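Local coordinates for uncharacterized protein Sortase B (Clostridium perfringens, PDB 5YFK) that is a class B sortase, a probable cysteine transpeptidase of the kind that joins sorted proteins to the bacterial cell wall, at residues A[112-115]-A[121-124]; A[126-131]-A[155-160]. The protein carries 1 engineered substitution. One frame throughout, in Å; residues are numbered along the deposited sequence.

Contact 1. Residues A[112-115]-A[121-124]; sequences GHNM and FAQI
Between His-113 and Phe-121 the backbone closes a loop on itself: Phe-121 N donates to His-113 O at 2.8 Å, meeting the carbonyl almost head-on (C=O...N 167°), although the N-H itself is bent to 142°. The two runs stay close beyond this bond, with Asn-114 CA 4.1 Å from Ala-122 CA. Residues 112-115 leave strand 107-111 without regular structure, while 122-124 coil into a 3-10 turn whose Ile-124 N bonds back to Phe-121 O.

Gly-112 lies beside the aromatic ring, its N 3.4 Å from Phe-121 CD2 in an oblique approach. Having no side chain suits this place, because a beta carbon would point into the ring. The phenyl group also touches Ile-66 and Thr-208, a buried setting that fits phenylalanine. Asn-114 swings CG anti to its own N (chi1 165°), which lays the amide alongside Ala-122, with OD1 3.4 Å from Ala-122 CB; a small methyl leaves room for that oxygen. The amide's ND2 bonds to the main-chain O of Ser-209, the engineered residue at the predicted acyl-thioester position.

His-113 is the predicted proton donor/acceptor, and its CB points away from 121-124. The bond from Phe-121 N to His-113 O fixes its main chain, while Leu-80 O holds the imidazole at NE2, consistent with a loop that places the predicted catalytic histidine.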
loop_
_atom_site.group_PDB
_atom_site.type_symbol
_atom_site.label_atom_id
_atom_site.label_comp_id
_atom_site.label_asym_id
_atom_site.label_seq_id
_atom_site.Cartn_x
_atom_site.Cartn_y
_atom_site.Cartn_z
ATOM N N GLY A 112 4.491 -4.073 3.366
ATOM C CA GLY A 112 5.925 -3.817 3.286
ATOM C C GLY A 112 6.570 -3.796 4.649
ATOM O O GLY A 112 5.896 -3.607 5.651
ATOM N N HIS A 113 7.879 -4.003 4.668
ATOM C CA HIS A 113 8.671 -4.017 5.887
ATOM C C HIS A 113 8.716 -2.632 6.543
ATOM O O HIS A 113 8.696 -1.600 5.853
ATOM C CB HIS A 113 10.109 -4.450 5.581
ATOM C CG HIS A 113 10.301 -5.935 5.517
ATOM N ND1 HIS A 113 10.017 -6.764 6.580
ATOM C CD2 HIS A 113 10.935 -6.707 4.602
ATOM C CE1 HIS A 113 10.444 -7.987 6.310
ATOM N NE2 HIS A 113 10.937 -7.992 5.087
ATOM N N ASN A 114 8.905 -2.640 7.868
ATOM C CA ASN A 114 9.364 -1.480 8.605
ATOM C C ASN A 114 10.588 -1.876 9.397
ATOM O O ASN A 114 10.468 -2.514 10.433
ATOM C CB ASN A 114 8.265 -0.990 9.541
ATOM C CG ASN A 114 8.774 -0.017 10.598
ATOM O OD1 ASN A 114 9.829 0.608 10.435
ATOM N ND2 ASN A 114 7.950 0.223 11.605
ATOM N N MET A 115 11.762 -1.647 8.817
ATOM C CA MET A 115 12.987 -2.204 9.363
ATOM C C MET A 115 13.764 -1.189 10.207
ATOM O O MET A 115 14.888 -1.458 10.639
ATOM C CB MET A 115 13.853 -2.761 8.231
ATOM C CG MET A 115 13.360 -4.100 7.706
ATOM S SD MET A 115 14.541 -4.891 6.603
ATOM C CE MET A 115 15.981 -5.027 7.666
ATOM N N PHE A 121 8.076 0.555 4.101
ATOM C CA PHE A 121 6.830 1.101 4.734
ATOM C C PHE A 121 7.068 1.631 6.164
ATOM O O PHE A 121 6.095 1.965 6.882
ATOM C CB PHE A 121 5.714 0.041 4.745
ATOM C CG PHE A 121 4.734 0.109 3.579
ATOM C CD1 PHE A 121 5.030 0.794 2.407
ATOM C CD2 PHE A 121 3.659 -0.791 3.540
ATOM C CE1 PHE A 121 4.151 0.791 1.320
ATOM C CE2 PHE A 121 2.767 -0.783 2.476
ATOM C CZ PHE A 121 3.016 0.001 1.356
ATOM N N ALA A 122 8.324 1.909 6.530
ATOM C CA ALA A 122 8.599 2.487 7.854
ATOM C C ALA A 122 7.703 3.690 8.109
ATOM O O ALA A 122 7.152 3.862 9.198
ATOM C CB ALA A 122 10.061 2.903 7.967
ATOM N N GLN A 123 7.594 4.567 7.118
ATOM C CA GLN A 123 6.909 5.846 7.339
ATOM C C GLN A 123 5.420 5.786 7.455
ATOM O O GLN A 123 4.793 6.770 7.866
ATOM C CB GLN A 123 7.355 6.896 6.314
ATOM C CG GLN A 123 8.781 7.312 6.575
ATOM C CD GLN A 123 9.151 8.624 5.909
ATOM O OE1 GLN A 123 8.349 9.215 5.168
ATOM N NE2 GLN A 123 10.421 8.970 6.010
ATOM N N ILE A 124 4.839 4.601 7.273
ATOM C CA ILE A 124 3.429 4.410 7.649
ATOM C C ILE A 124 3.162 4.753 9.117
ATOM O O ILE A 124 2.106 5.310 9.479
ATOM C CB ILE A 124 2.985 2.955 7.363
ATOM C CG1 ILE A 124 3.084 2.637 5.872
ATOM C CG2 ILE A 124 1.598 2.723 7.901
ATOM C CD1 ILE A 124 2.254 3.474 4.931
#

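Contact 2. Residues A[126-131]-A[155-160]; sequences HFKNEN and VYQENA
Phe-127 opens the contact by setting its CB 3.8 Å from Val-155 CG2, an apolar touch between the 3-10 turn 126-128 and strand 146-159. Its ring turns elsewhere: CG lies anti to the carbonyl carbon (chi1 -75°), and the phenyl group runs on to Val-220 and meets Phe-132 edge-to-face. Phenylalanine thus offers its root to the strand and its ring to the interior. The main chain joins in, since Phe-127 O sits 3.5 Å from Val-155 CG1, and a branched valine can lay both methyls around this carbonyl.

Lys-128 follows and spans the longer gap. Its CG passes 4.2 Å from Val-155 CG2, the two side chains crossing at about a right angle, and a bend at chi3 (60°) then carries the amine to Gln-157. There Lys-128 NZ donates to Gln-157 OE1 at 2.9 Å, but from above the carbonyl plane, 43° out of it. CE also lies close to the same oxygen, at 3.2 Å, so the end of the lysine leans over the amide. Beyond it, Asn-129 caps the helix 130-135 through OD1 to Phe-132 N.

The amine's stronger partner is Asp-212, whose OD2 forms a salt bridge with Lys-128 NZ and also accepts from Gln-157 NE2. A long cationic chain and an amide that both donates and accepts are well matched to this three-membered polar cluster. One carboxylate oxygen thereby ties turn and strand together, and its negative charge probably balances the lysine at the partly buried edge of the contact, beside the apolar touch of Phe-127 and Val-155.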
loop_
_atom_site.group_PDB
_atom_site.type_symbol
_atom_site.label_atom_id
_atom_site.label_comp_id
_atom_site.label_asym_id
_atom_site.label_seq_id
_atom_site.Cartn_x
_atom_site.Cartn_y
_atom_site.Cartn_z
ATOM N N HIS A 126 4.024 7.203 10.674
ATOM C CA HIS A 126 3.865 8.651 10.890
ATOM C C HIS A 126 2.390 8.957 10.994
ATOM O O HIS A 126 1.992 9.948 11.593
ATOM C CB HIS A 126 4.465 9.444 9.743
ATOM C CG HIS A 126 5.960 9.454 9.710
ATOM N ND1 HIS A 126 6.666 10.097 8.718
ATOM C CD2 HIS A 126 6.883 9.017 10.603
ATOM C CE1 HIS A 126 7.964 9.962 8.945
ATOM N NE2 HIS A 126 8.122 9.352 10.105
ATOM N N PHE A 127 1.559 8.101 10.408
ATOM C CA PHE A 127 0.124 8.339 10.410
ATOM C C PHE A 127 -0.507 8.169 11.784
ATOM O O PHE A 127 -1.631 8.633 12.011
ATOM C CB PHE A 127 -0.543 7.451 9.363
ATOM C CG PHE A 127 -0.326 7.932 7.970
ATOM C CD1 PHE A 127 -1.000 9.054 7.514
ATOM C CD2 PHE A 127 0.666 7.377 7.173
ATOM C CE1 PHE A 127 -0.742 9.588 6.267
ATOM C CE2 PHE A 127 0.921 7.892 5.909
ATOM C CZ PHE A 127 0.185 8.968 5.437
ATOM N N LYS A 128 0.259 7.652 12.749
ATOM C CA LYS A 128 -0.246 7.552 14.137
ATOM C C LYS A 128 -0.225 8.883 14.891
ATOM O O LYS A 128 -0.849 9.022 15.965
ATOM C CB LYS A 128 0.555 6.521 14.920
ATOM C CG LYS A 128 0.282 5.080 14.496
ATOM C CD LYS A 128 1.457 4.165 14.847
ATOM C CE LYS A 128 1.750 4.144 16.326
ATOM N NZ LYS A 128 2.991 3.385 16.600
ATOM N N ASN A 129 0.412 9.869 14.275
ATOM C CA ASN A 129 0.444 11.249 14.782
ATOM C C ASN A 129 -0.671 12.076 14.155
ATOM O O ASN A 129 -0.828 12.077 12.934
ATOM C CB ASN A 129 1.821 11.868 14.474
ATOM C CG ASN A 129 1.873 13.368 14.776
ATOM O OD1 ASN A 129 1.312 14.185 14.051
ATOM N ND2 ASN A 129 2.564 13.725 15.843
ATOM N N GLU A 130 -1.523 12.691 14.983
ATOM C CA GLU A 130 -2.752 13.301 14.492
ATOM C C GLU A 130 -2.473 14.441 13.506
ATOM O O GLU A 130 -3.134 14.550 12.481
ATOM C CB GLU A 130 -3.605 13.802 15.663
ATOM C CG GLU A 130 -4.949 14.358 15.254
ATOM C CD GLU A 130 -5.881 14.520 16.430
ATOM O OE1 GLU A 130 -5.464 14.211 17.566
ATOM O OE2 GLU A 130 -7.029 14.940 16.217
ATOM N N ASN A 131 -1.437 15.237 13.779
ATOM C CA ASN A 131 -1.079 16.334 12.896
ATOM C C ASN A 131 -0.711 15.788 11.520
ATOM O O ASN A 131 -1.158 16.303 10.509
ATOM C CB ASN A 131 0.102 17.131 13.457
ATOM C CG ASN A 131 -0.310 18.110 14.541
ATOM O OD1 ASN A 131 -1.455 18.590 14.581
ATOM N ND2 ASN A 131 0.630 18.430 15.418
ATOM N N VAL A 155 -6.366 4.878 10.611
ATOM C CA VAL A 155 -5.038 4.432 10.987
ATOM C C VAL A 155 -5.131 3.745 12.355
ATOM O O VAL A 155 -5.888 4.170 13.220
ATOM C CB VAL A 155 -4.006 5.593 11.095
ATOM C CG1 VAL A 155 -4.469 6.654 12.103
ATOM C CG2 VAL A 155 -2.650 5.061 11.509
ATOM N N TYR A 156 -4.524 2.575 12.460
ATOM C CA TYR A 156 -4.522 1.824 13.716
ATOM C C TYR A 156 -3.366 0.847 13.842
ATOM O O TYR A 156 -2.703 0.505 12.857
ATOM C CB TYR A 156 -5.881 1.123 13.946
ATOM C CG TYR A 156 -6.266 0.075 12.924
ATOM C CD1 TYR A 156 -6.952 0.428 11.754
ATOM C CD2 TYR A 156 -5.929 -1.264 13.109
ATOM C CE1 TYR A 156 -7.296 -0.517 10.813
ATOM C CE2 TYR A 156 -6.354 -2.237 12.220
ATOM C CZ TYR A 156 -6.970 -1.855 11.045
ATOM O OH TYR A 156 -7.325 -2.801 10.117
ATOM N N GLN A 157 -3.168 0.312 15.048
ATOM C CA GLN A 157 -2.241 -0.792 15.173
ATOM C C GLN A 157 -2.822 -1.845 16.083
ATOM O O GLN A 157 -3.672 -1.562 16.945
ATOM C CB GLN A 157 -0.846 -0.344 15.636
ATOM C CG GLN A 157 -0.805 0.519 16.874
ATOM C CD GLN A 157 0.616 0.949 17.259
ATOM O OE1 GLN A 157 1.546 0.925 16.447
ATOM N NE2 GLN A 157 0.806 1.196 18.529
ATOM N N GLU A 158 -2.431 -3.074 15.842
ATOM C CA GLU A 158 -2.893 -4.150 16.699
ATOM C C GLU A 158 -2.020 -5.342 16.516
ATOM O O GLU A 158 -1.114 -5.342 15.710
ATOM C CB GLU A 158 -4.358 -4.517 16.389
ATOM C CG GLU A 158 -4.612 -4.921 14.949
ATOM C CD GLU A 158 -6.082 -5.261 14.665
ATOM O OE1 GLU A 158 -6.363 -6.352 14.131
ATOM O OE2 GLU A 158 -6.976 -4.501 15.084
ATOM N N ASN A 159 -2.323 -6.374 17.280
ATOM C CA ASN A 159 -1.561 -7.591 17.254
ATOM C C ASN A 159 -1.629 -8.278 15.873
ATOM O O ASN A 159 -2.703 -8.390 15.289
ATOM C CB ASN A 159 -2.143 -8.514 18.315
ATOM C CG ASN A 159 -1.584 -9.895 18.226
ATOM O OD1 ASN A 159 -2.121 -10.736 17.503
ATOM N ND2 ASN A 159 -0.482 -10.126 18.903
ATOM N N ALA A 160 -0.529 -8.874 15.437
ATOM C CA ALA A 160 -0.473 -9.419 14.084
ATOM C C ALA A 160 -1.455 -10.572 13.861
ATOM O O ALA A 160 -2.009 -10.729 12.777
ATOM C CB ALA A 160 0.932 -9.845 13.740
#

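Contact 1 closes in the sequence before contact 2 opens, and with Ile-124 and His-126 separated by a single residue, the two share one continuous excursion from strand 107-111 toward helix 130-135. Their centres are 12 Å apart, and they touch each other nowhere else. Contact 1 carries the predicted catalytic His-113, and its Asn-114 side chain comes within about 4 Å of that of Ser-209. Contact 2 is farther from Ser-209, about 9 Å between side chains, but its Gln-157 lies nearer Arg-217, the predicted transition-state stabiliser, than His-113 does: about 6 Å against 8 Å between side chains. One connection thus packs first around the predicted histidine and then against the strand that pairs with the arginine's strand.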